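Side-chain contacts in 2-c-methyl-d-erythritol 4-phosphate cytidylyltransferase (Streptococcus pneumoniae, PDB 2VSH), which transfers the cytidylyl group of CTP to D-ribitol 5-phosphate, making the CDP-activated ribitol used for teichoic acid precursors: residues K49-V54 and E95-Y100; D64-Y69 and I77-G82; I3-L8 and E39-E44. All blocks are in the same frame, centred on the assembly; numbering follows the deposited sequence. Where two conformers were deposited one is given.

Interaction 1: K49-V54 and E95-Y100; sequences KIVVGV and EAIDAY. With CA (calcium ion), chain C.
Val51 packs its two methyls against helix 86-100 from strand 50-54, and this is the tight part of the contact. Val51 CG2 meets Ile97 CG1 at 3.6 Å, the two side chains crossing at a slant, while Val51 CG1 lies 4.0 Å from Ala96 CB. Val51 turns CG1 anti to its backbone N (chi1 -173°), which splits the branches between the two helix residues: one methyl serves each. Val51 and Ile97 are both buried, and their meeting is wholly apolar.

Toward the partly exposed end the contact becomes a lysine laid over an aromatic face. The Lys49 chain crosses the Tyr100 ring at about a right angle, bent at chi2 (-63°), and touches it at two carbons. CE stands 3.9 Å from the centroid of the Tyr100 ring, 29° off the normal, a CH-pi contact; CG rides over the same ring nearer its rim, 3.9 Å from CE2 of Tyr100. The polar ends are held elsewhere: Lys49 NZ hydrogen-bonds to Glu75 O, and Tyr100 OH to Glu48 OE1. On the helix side turned from the strand, Asp98 binds a calcium ion through both carboxylate oxygens, OD1 at 2.6 Å and OD2 at 2.5 Å, with two waters also bound to the metal; OD1 additionally accepts a hydrogen bond from Leu103 N.

Strand 50-54 runs parallel between strands 3-9 and 77-81, and helix 86-100 covers this face of the sheet, where Tyr4 of strand 3-9 touches Lys49, Ile97 and Tyr100, and Thr80 of strand 77-81 touches Ala96.

Interaction 2: D64-Y69 and I77-G82; sequences DLVDKY and IIITKG
With CG1 anti to its backbone N (chi1 170°), Val66 on helix 59-69 presents both methyls to strand 77-81, and Ile77 answers with an extended chain (chi2 157°) that carries CD1 up to the helix. The two side chains meet end to end, methyl against methyl, Val66 CG1 standing 4.0 Å from Ile77 CD1. Val66 CG2 faces two partners, 4.1 Å from Ile77 CG2 and 4.2 Å from Ile79 CD1. Ile79 is folded instead at chi2 (-64°), and it runs alongside Val66, antiparallel to it, rather than meeting it end on.

The contact closes part of a beta-alpha-beta unit, in which helix 59-69 connects the parallel neighbours 50-54 and 77-81. Val52 of strand 50-54 touches both isoleucines, and Ile38 of helix 33-42 also reaches Ile77, joining the pair to a wider apolar layer beneath the helices.

Every atom that meets here is a methyl carbon, at separations of 4.0 Å or more. Dispersion and the exclusion of water are therefore what hold helix to strand at this point, with no directional bond to fix how the branches lie; the contact is loose van der Waals packing.

Interaction 3: I3-L8 and E39-E44; sequences IYAGIL and EKFVLE
Ile7 lays its CD1 methyl over one face of the Phe41 ring, joining strand 3-9 to helix 33-42 in the Rossmann-like GT-A fold of this cytidylyltransferase. In the conformer given here, one of two for Ile7 and so less certain, the CD1 carbon is 4.0 Å from the Phe41 ring centroid and 29° off its normal, a CH-pi contact displaced toward the CE2 side. Phe41 comes up from the helix as Ile7 comes down from the strand; chi1 of -52° sets Ile7 CG2 off to another side, and the bend at chi2 (-58°) turns CD1 onto the ring.

Phe41 is buried, its ring also meeting Ile50 of strand 50-54, Ile119 of a loop and Ile124 of helix 121-133. Ile7 extends this apolar layer to Ile50 and Val52. Strand 3-9 leads toward the probable CTP site, to which Leu8 and Ser114 are assigned; Leu8 O makes a weak hydrogen bond with Ser114 OG. The contact sits close to that site and backs its strand with helix 33-42.

Across the ring from the atoms nearest Ile7, Ala5 contributes its single methyl obliquely, with CB 3.4 Å from Phe41 CD1 and 3.8 Å from CE1 of the same ring.

All three contacts set a helix against the parallel strands 77-81, 50-54 and 3-9 of one sheet, but on two faces: Val51 turns to helix 86-100 (interaction 1), Val52 to helix 33-42, on the face of interactions 2 and 3. Backbone bonds join interaction 1 to both others: Val51 N to Ala5 O at 2.8 Å, and Val52 N to Ile78 O at 2.7 Å. Interactions 2 and 3 stay about 5 Å apart at their nearest atoms. Interaction 3 is fully buried and pairs aliphatic groups with an aromatic ring; interaction 2, largely buried, is purely aliphatic and lies at the edge strand. Interaction 1 grades from an apolar interior to a partly exposed lysine-tyrosine pair, with calcium beyond.

Interaction 1: K49-V54 and E95-Y100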
loop_
_atom_site.group_PDB
_atom_site.type_symbol
_atom_site.label_atom_id
_atom_site.label_comp_id
_atom_site.label_asym_id
_atom_site.label_seq_id
_atom_site.Cartn_x
_atom_site.Cartn_y
_atom_site.Cartn_z
ATOM N N LYS A 49 23.465 6.870 -21.417
ATOM C CA LYS A 49 24.146 5.945 -20.500
ATOM C C LYS A 49 23.167 5.502 -19.452
ATOM O O LYS A 49 22.216 6.213 -19.160
ATOM C CB LYS A 49 25.332 6.615 -19.790
ATOM C CG LYS A 49 26.514 6.964 -20.666
ATOM C CD LYS A 49 27.156 5.735 -21.269
ATOM C CE LYS A 49 28.493 6.066 -21.900
ATOM N NZ LYS A 49 28.775 5.146 -23.030
ATOM N N ILE A 50 23.443 4.347 -18.849
ATOM C CA ILE A 50 22.691 3.849 -17.712
ATOM C C ILE A 50 23.603 3.916 -16.497
ATOM O O ILE A 50 24.609 3.211 -16.426
ATOM C CB ILE A 50 22.208 2.394 -17.946
ATOM C CG1 ILE A 50 21.246 2.376 -19.135
ATOM C CG2 ILE A 50 21.510 1.876 -16.703
ATOM C CD1 ILE A 50 21.169 1.035 -19.838
ATOM N N VAL A 51 23.277 4.820 -15.582
ATOM C CA VAL A 51 24.161 5.127 -14.466
ATOM C C VAL A 51 23.535 4.507 -13.225
ATOM O O VAL A 51 22.397 4.822 -12.875
ATOM C CB VAL A 51 24.370 6.656 -14.273
ATOM C CG1 VAL A 51 25.432 6.918 -13.215
ATOM C CG2 VAL A 51 24.748 7.328 -15.606
ATOM N N VAL A 52 24.275 3.597 -12.601
ATOM C CA VAL A 52 23.769 2.826 -11.465
ATOM C C VAL A 52 24.479 3.231 -10.169
ATOM O O VAL A 52 25.698 3.091 -10.044
ATOM C CB VAL A 52 23.958 1.300 -11.681
ATOM C CG1 VAL A 52 23.076 0.506 -10.706
ATOM C CG2 VAL A 52 23.642 0.901 -13.129
ATOM N N GLY A 53 23.699 3.702 -9.201
ATOM C CA GLY A 53 24.226 4.095 -7.897
ATOM C C GLY A 53 24.161 2.925 -6.940
ATOM O O GLY A 53 23.088 2.466 -6.595
ATOM N N VAL A 54 25.317 2.451 -6.507
ATOM C CA VAL A 54 25.406 1.296 -5.612
ATOM C C VAL A 54 26.174 1.699 -4.352
ATOM O O VAL A 54 27.026 2.587 -4.393
ATOM C CB VAL A 54 26.098 0.096 -6.343
ATOM C CG1 VAL A 54 26.416 -1.012 -5.407
ATOM C CG2 VAL A 54 25.199 -0.448 -7.453
ATOM N N GLU A 95 26.378 13.601 -10.703
ATOM C CA GLU A 95 27.809 13.921 -10.718
ATOM C C GLU A 95 28.585 13.013 -11.677
ATOM O O GLU A 95 29.437 13.491 -12.431
ATOM C CB GLU A 95 28.403 13.894 -9.300
ATOM C CG GLU A 95 27.963 15.091 -8.457
ATOM C CD GLU A 95 28.452 15.044 -7.020
ATOM O OE1 GLU A 95 28.552 16.120 -6.423
ATOM O OE2 GLU A 95 28.735 13.944 -6.484
ATOM N N ALA A 96 28.289 11.714 -11.641
ATOM C CA ALA A 96 28.901 10.730 -12.548
ATOM C C ALA A 96 28.554 11.028 -14.014
ATOM O O ALA A 96 29.406 10.943 -14.897
ATOM C CB ALA A 96 28.458 9.321 -12.173
ATOM N N ILE A 97 27.295 11.380 -14.254
ATOM C CA ILE A 97 26.849 11.842 -15.565
ATOM C C ILE A 97 27.646 13.065 -16.036
ATOM O O ILE A 97 28.123 13.107 -17.183
ATOM C CB ILE A 97 25.345 12.195 -15.543
ATOM C CG1 ILE A 97 24.492 10.932 -15.418
ATOM C CG2 ILE A 97 24.957 12.992 -16.800
ATOM C CD1 ILE A 97 23.011 11.195 -15.147
ATOM N N ASP A 98 27.790 14.055 -15.147
ATOM C CA ASP A 98 28.513 15.300 -15.456
ATOM C C ASP A 98 29.981 14.999 -15.789
ATOM O O ASP A 98 30.571 15.644 -16.640
ATOM C CB ASP A 98 28.384 16.261 -14.263
ATOM C CG ASP A 98 28.852 17.663 -14.560
ATOM O OD1 ASP A 98 28.523 18.229 -15.630
ATOM O OD2 ASP A 98 29.527 18.246 -13.683
ATOM N N ALA A 99 30.556 14.001 -15.124
ATOM C CA ALA A 99 31.945 13.599 -15.374
ATOM C C ALA A 99 32.083 12.892 -16.736
ATOM O O ALA A 99 33.106 13.044 -17.409
ATOM C CB ALA A 99 32.457 12.706 -14.252
ATOM N N TYR A 100 31.048 12.148 -17.133
ATOM C CA TYR A 100 30.993 11.525 -18.457
ATOM C C TYR A 100 30.948 12.594 -19.565
ATOM O O TYR A 100 31.788 12.592 -20.477
ATOM C CB TYR A 100 29.796 10.529 -18.565
ATOM C CG TYR A 100 29.481 10.164 -20.009
ATOM C CD1 TYR A 100 30.398 9.436 -20.776
ATOM C CD2 TYR A 100 28.294 10.583 -20.616
ATOM C CE1 TYR A 100 30.144 9.139 -22.115
ATOM C CE2 TYR A 100 28.028 10.288 -21.960
ATOM C CZ TYR A 100 28.956 9.563 -22.698
ATOM O OH TYR A 100 28.714 9.262 -24.025
HETATM CA CA CA C . 29.437 20.499 -14.724
HETATM O O HOH W 1 27.158 20.668 -13.843
HETATM O O HOH W 2 31.523 19.985 -15.918
#

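Interaction 2: D64-Y69 and I77-G82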
loop_
_atom_site.group_PDB
_atom_site.type_symbol
_atom_site.label_atom_id
_atom_site.label_comp_id
_atom_site.label_asym_id
_atom_site.label_seq_id
_atom_site.Cartn_x
_atom_site.Cartn_y
_atom_site.Cartn_z
ATOM N N ASP A 64 31.073 -6.804 -11.592
ATOM C CA ASP A 64 31.136 -8.227 -11.926
ATOM C C ASP A 64 29.835 -8.696 -12.600
ATOM O O ASP A 64 29.870 -9.403 -13.611
ATOM C CB ASP A 64 31.405 -9.095 -10.674
ATOM C CG ASP A 64 32.818 -8.936 -10.121
ATOM O OD1 ASP A 64 33.647 -8.268 -10.769
ATOM O OD2 ASP A 64 33.104 -9.495 -9.026
ATOM N N LEU A 65 28.699 -8.301 -12.033
ATOM C CA LEU A 65 27.379 -8.686 -12.553
ATOM C C LEU A 65 27.155 -8.210 -13.998
ATOM O O LEU A 65 26.640 -8.959 -14.838
ATOM C CB LEU A 65 26.282 -8.143 -11.642
ATOM C CG LEU A 65 25.606 -9.002 -10.563
ATOM C CD1 LEU A 65 26.386 -10.248 -10.096
ATOM C CD2 LEU A 65 25.179 -8.131 -9.393
ATOM N N VAL A 66 27.549 -6.970 -14.272
ATOM C CA VAL A 66 27.517 -6.406 -15.634
ATOM C C VAL A 66 28.423 -7.191 -16.580
ATOM O O VAL A 66 28.001 -7.568 -17.678
ATOM C CB VAL A 66 27.889 -4.908 -15.640
ATOM C CG1 VAL A 66 28.087 -4.381 -17.078
ATOM C CG2 VAL A 66 26.830 -4.108 -14.906
ATOM N N ASP A 67 29.654 -7.464 -16.148
ATOM C CA ASP A 67 30.576 -8.273 -16.941
ATOM C C ASP A 67 29.973 -9.630 -17.255
ATOM O O ASP A 67 30.092 -10.129 -18.377
ATOM C CB ASP A 67 31.913 -8.457 -16.216
ATOM C CG ASP A 67 32.793 -7.227 -16.280
ATOM O OD1 ASP A 67 32.482 -6.299 -17.054
ATOM O OD2 ASP A 67 33.815 -7.189 -15.556
ATOM N N LYS A 68 29.323 -10.221 -16.254
ATOM C CA LYS A 68 28.802 -11.581 -16.347
ATOM C C LYS A 68 27.488 -11.657 -17.122
ATOM O O LYS A 68 27.308 -12.546 -17.957
ATOM C CB LYS A 68 28.576 -12.166 -14.950
ATOM C CG LYS A 68 28.210 -13.658 -14.959
ATOM C CD LYS A 68 27.922 -14.188 -13.565
ATOM C CE LYS A 68 28.066 -15.701 -13.497
ATOM N NZ LYS A 68 27.221 -16.415 -14.495
ATOM N N TYR A 69 26.565 -10.741 -16.823
ATOM C CA TYR A 69 25.204 -10.842 -17.346
ATOM C C TYR A 69 24.921 -9.946 -18.547
ATOM O O TYR A 69 24.032 -10.245 -19.336
ATOM C CB TYR A 69 24.153 -10.622 -16.230
ATOM C CG TYR A 69 24.099 -11.772 -15.259
ATOM C CD1 TYR A 69 24.757 -11.709 -14.028
ATOM C CD2 TYR A 69 23.435 -12.957 -15.596
ATOM C CE1 TYR A 69 24.720 -12.799 -13.144
ATOM C CE2 TYR A 69 23.398 -14.036 -14.735
ATOM C CZ TYR A 69 24.026 -13.949 -13.504
ATOM O OH TYR A 69 23.994 -15.040 -12.671
ATOM N N ILE A 77 26.954 1.206 -19.526
ATOM C CA ILE A 77 26.620 1.189 -18.108
ATOM C C ILE A 77 27.759 1.786 -17.287
ATOM O O ILE A 77 28.916 1.442 -17.501
ATOM C CB ILE A 77 26.287 -0.237 -17.623
ATOM C CG1 ILE A 77 25.069 -0.768 -18.399
ATOM C CG2 ILE A 77 26.035 -0.245 -16.104
ATOM C CD1 ILE A 77 24.932 -2.270 -18.458
ATOM N N ILE A 78 27.416 2.704 -16.383
ATOM C CA ILE A 78 28.367 3.284 -15.433
ATOM C C ILE A 78 27.897 2.916 -14.032
ATOM O O ILE A 78 26.793 3.279 -13.633
ATOM C CB ILE A 78 28.504 4.842 -15.594
ATOM C CG1 ILE A 78 29.135 5.194 -16.947
ATOM C CG2 ILE A 78 29.328 5.443 -14.461
ATOM C CD1 ILE A 78 28.966 6.680 -17.376
ATOM N N ILE A 79 28.720 2.147 -13.318
ATOM C CA ILE A 79 28.518 1.907 -11.886
ATOM C C ILE A 79 29.211 3.005 -11.079
ATOM O O ILE A 79 30.394 3.286 -11.289
ATOM C CB ILE A 79 29.049 0.512 -11.436
ATOM C CG1 ILE A 79 28.524 -0.607 -12.353
ATOM C CG2 ILE A 79 28.669 0.232 -9.964
ATOM C CD1 ILE A 79 26.982 -0.809 -12.341
ATOM N N THR A 80 28.477 3.624 -10.158
ATOM C CA THR A 80 29.061 4.661 -9.296
ATOM C C THR A 80 28.606 4.504 -7.846
ATOM O O THR A 80 27.605 3.834 -7.572
ATOM C CB THR A 80 28.808 6.103 -9.845
ATOM O OG1 THR A 80 29.697 7.033 -9.208
ATOM C CG2 THR A 80 27.347 6.545 -9.652
ATOM N N LYS A 81 29.372 5.079 -6.924
ATOM C CA LYS A 81 29.037 5.037 -5.512
ATOM C C LYS A 81 27.788 5.860 -5.214
ATOM O O LYS A 81 27.750 7.058 -5.490
ATOM C CB LYS A 81 30.215 5.525 -4.667
ATOM C CG LYS A 81 30.031 5.325 -3.180
ATOM C CD LYS A 81 31.270 5.742 -2.412
ATOM C CE LYS A 81 30.979 5.775 -0.916
ATOM N NZ LYS A 81 32.186 6.094 -0.101
ATOM N N GLY A 82 26.767 5.197 -4.675
ATOM C CA GLY A 82 25.563 5.872 -4.208
ATOM C C GLY A 82 25.783 6.542 -2.853
ATOM O O GLY A 82 26.909 6.628 -2.353
#

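Interaction 3: I3-L8 and E39-E44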
loop_
_atom_site.group_PDB
_atom_site.type_symbol
_atom_site.label_atom_id
_atom_site.label_comp_id
_atom_site.label_asym_id
_atom_site.label_seq_id
_atom_site.Cartn_x
_atom_site.Cartn_y
_atom_site.Cartn_z
ATOM N N ILE A 3 19.636 12.008 -22.538
ATOM C CA ILE A 3 18.752 11.356 -21.590
ATOM C C ILE A 3 19.522 10.187 -20.980
ATOM O O ILE A 3 20.060 9.336 -21.698
ATOM C CB ILE A 3 17.453 10.822 -22.248
ATOM C CG1 ILE A 3 16.684 11.943 -22.946
ATOM C CG2 ILE A 3 16.576 10.158 -21.202
ATOM C CD1 ILE A 3 15.658 11.449 -23.967
ATOM N N TYR A 4 19.591 10.170 -19.655
ATOM C CA TYR A 4 20.283 9.117 -18.920
ATOM C C TYR A 4 19.289 8.327 -18.089
ATOM O O TYR A 4 18.233 8.846 -17.700
ATOM C CB TYR A 4 21.353 9.735 -18.010
ATOM C CG TYR A 4 22.417 10.500 -18.791
ATOM C CD1 TYR A 4 22.299 11.875 -19.017
ATOM C CD2 TYR A 4 23.506 9.838 -19.333
ATOM C CE1 TYR A 4 23.286 12.582 -19.754
ATOM C CE2 TYR A 4 24.474 10.517 -20.063
ATOM C CZ TYR A 4 24.361 11.887 -20.268
ATOM O OH TYR A 4 25.321 12.540 -21.000
ATOM N N ALA A 5 19.610 7.062 -17.826
ATOM C CA ALA A 5 18.901 6.326 -16.794
ATOM C C ALA A 5 19.727 6.433 -15.523
ATOM O O ALA A 5 20.968 6.333 -15.568
ATOM C CB ALA A 5 18.686 4.865 -17.181
ATOM N N GLY A 6 19.032 6.663 -14.405
ATOM C CA GLY A 6 19.635 6.725 -13.066
ATOM C C GLY A 6 19.051 5.633 -12.187
ATOM O O GLY A 6 17.984 5.804 -11.586
ATOM N N ILE A 7 19.766 4.515 -12.086
ATOM C CA ILE A 7 19.277 3.345 -11.349
ATOM C C ILE A 7 19.737 3.391 -9.883
ATOM O O ILE A 7 20.954 3.367 -9.589
ATOM C CB ILE A 7 19.698 2.017 -12.056
ATOM C CG1 ILE A 7 19.290 2.028 -13.546
ATOM C CG2 ILE A 7 19.159 0.791 -11.314
ATOM C CD1 ILE A 7 17.782 2.225 -13.832
ATOM N N LEU A 8 18.757 3.462 -8.975
ATOM C CA LEU A 8 18.996 3.611 -7.548
ATOM C C LEU A 8 19.077 2.255 -6.909
ATOM O O LEU A 8 18.064 1.565 -6.726
ATOM C CB LEU A 8 17.904 4.471 -6.903
ATOM C CG LEU A 8 17.916 5.910 -7.428
ATOM C CD1 LEU A 8 16.551 6.536 -7.332
ATOM C CD2 LEU A 8 18.954 6.735 -6.673
ATOM N N GLU A 39 18.474 -4.237 -17.800
ATOM C CA GLU A 39 18.013 -4.796 -19.087
ATOM C C GLU A 39 16.872 -4.021 -19.732
ATOM O O GLU A 39 16.882 -3.811 -20.931
ATOM C CB GLU A 39 17.554 -6.249 -18.927
ATOM C CG GLU A 39 18.661 -7.273 -19.121
ATOM C CD GLU A 39 18.210 -8.688 -18.791
ATOM O OE1 GLU A 39 16.988 -8.903 -18.604
ATOM O OE2 GLU A 39 19.077 -9.588 -18.716
ATOM N N LYS A 40 15.889 -3.617 -18.928
ATOM C CA LYS A 40 14.740 -2.871 -19.426
ATOM C C LYS A 40 15.126 -1.517 -20.008
ATOM O O LYS A 40 14.372 -0.972 -20.815
ATOM C CB LYS A 40 13.685 -2.665 -18.327
ATOM C CG LYS A 40 13.080 -3.924 -17.712
ATOM C CD LYS A 40 12.345 -4.769 -18.735
ATOM C CE LYS A 40 11.521 -5.824 -18.047
ATOM N NZ LYS A 40 12.382 -6.854 -17.387
ATOM N N PHE A 41 16.284 -0.978 -19.599
ATOM C CA PHE A 41 16.766 0.338 -20.076
ATOM C C PHE A 41 17.746 0.288 -21.262
ATOM O O PHE A 41 17.850 1.259 -22.019
ATOM C CB PHE A 41 17.414 1.138 -18.938
ATOM C CG PHE A 41 16.426 1.780 -17.997
ATOM C CD1 PHE A 41 15.987 3.084 -18.216
ATOM C CD2 PHE A 41 15.934 1.079 -16.889
ATOM C CE1 PHE A 41 15.084 3.693 -17.344
ATOM C CE2 PHE A 41 15.019 1.681 -16.001
ATOM C CZ PHE A 41 14.594 2.989 -16.232
ATOM N N VAL A 42 18.462 -0.827 -21.407
ATOM C CA VAL A 42 19.443 -1.008 -22.499
ATOM C C VAL A 42 18.855 -0.985 -23.910
ATOM O O VAL A 42 19.556 -0.616 -24.855
ATOM C CB VAL A 42 20.343 -2.295 -22.354
ATOM C CG1 VAL A 42 21.044 -2.345 -21.002
ATOM C CG2 VAL A 42 19.564 -3.592 -22.645
ATOM N N LEU A 43 17.603 -1.403 -24.076
ATOM C CA LEU A 43 17.019 -1.413 -25.417
ATOM C C LEU A 43 16.557 -0.059 -25.876
ATOM O O LEU A 43 16.434 0.177 -27.085
ATOM C CB LEU A 43 15.835 -2.374 -25.526
ATOM C CG LEU A 43 16.067 -3.842 -25.803
ATOM C CD1 LEU A 43 14.696 -4.469 -25.942
ATOM C CD2 LEU A 43 16.894 -4.041 -27.066
ATOM N N GLU A 44 16.278 0.820 -24.922
ATOM C CA GLU A 44 15.711 2.124 -25.249
ATOM C C GLU A 44 16.709 2.948 -26.061
ATOM O O GLU A 44 17.736 3.378 -25.524
ATOM C CB GLU A 44 15.262 2.859 -23.974
ATOM C CG GLU A 44 14.785 4.302 -24.217
ATOM C CD GLU A 44 13.762 4.400 -25.323
ATOM O OE1 GLU A 44 13.900 5.291 -26.181
ATOM O OE2 GLU A 44 12.832 3.569 -25.347
#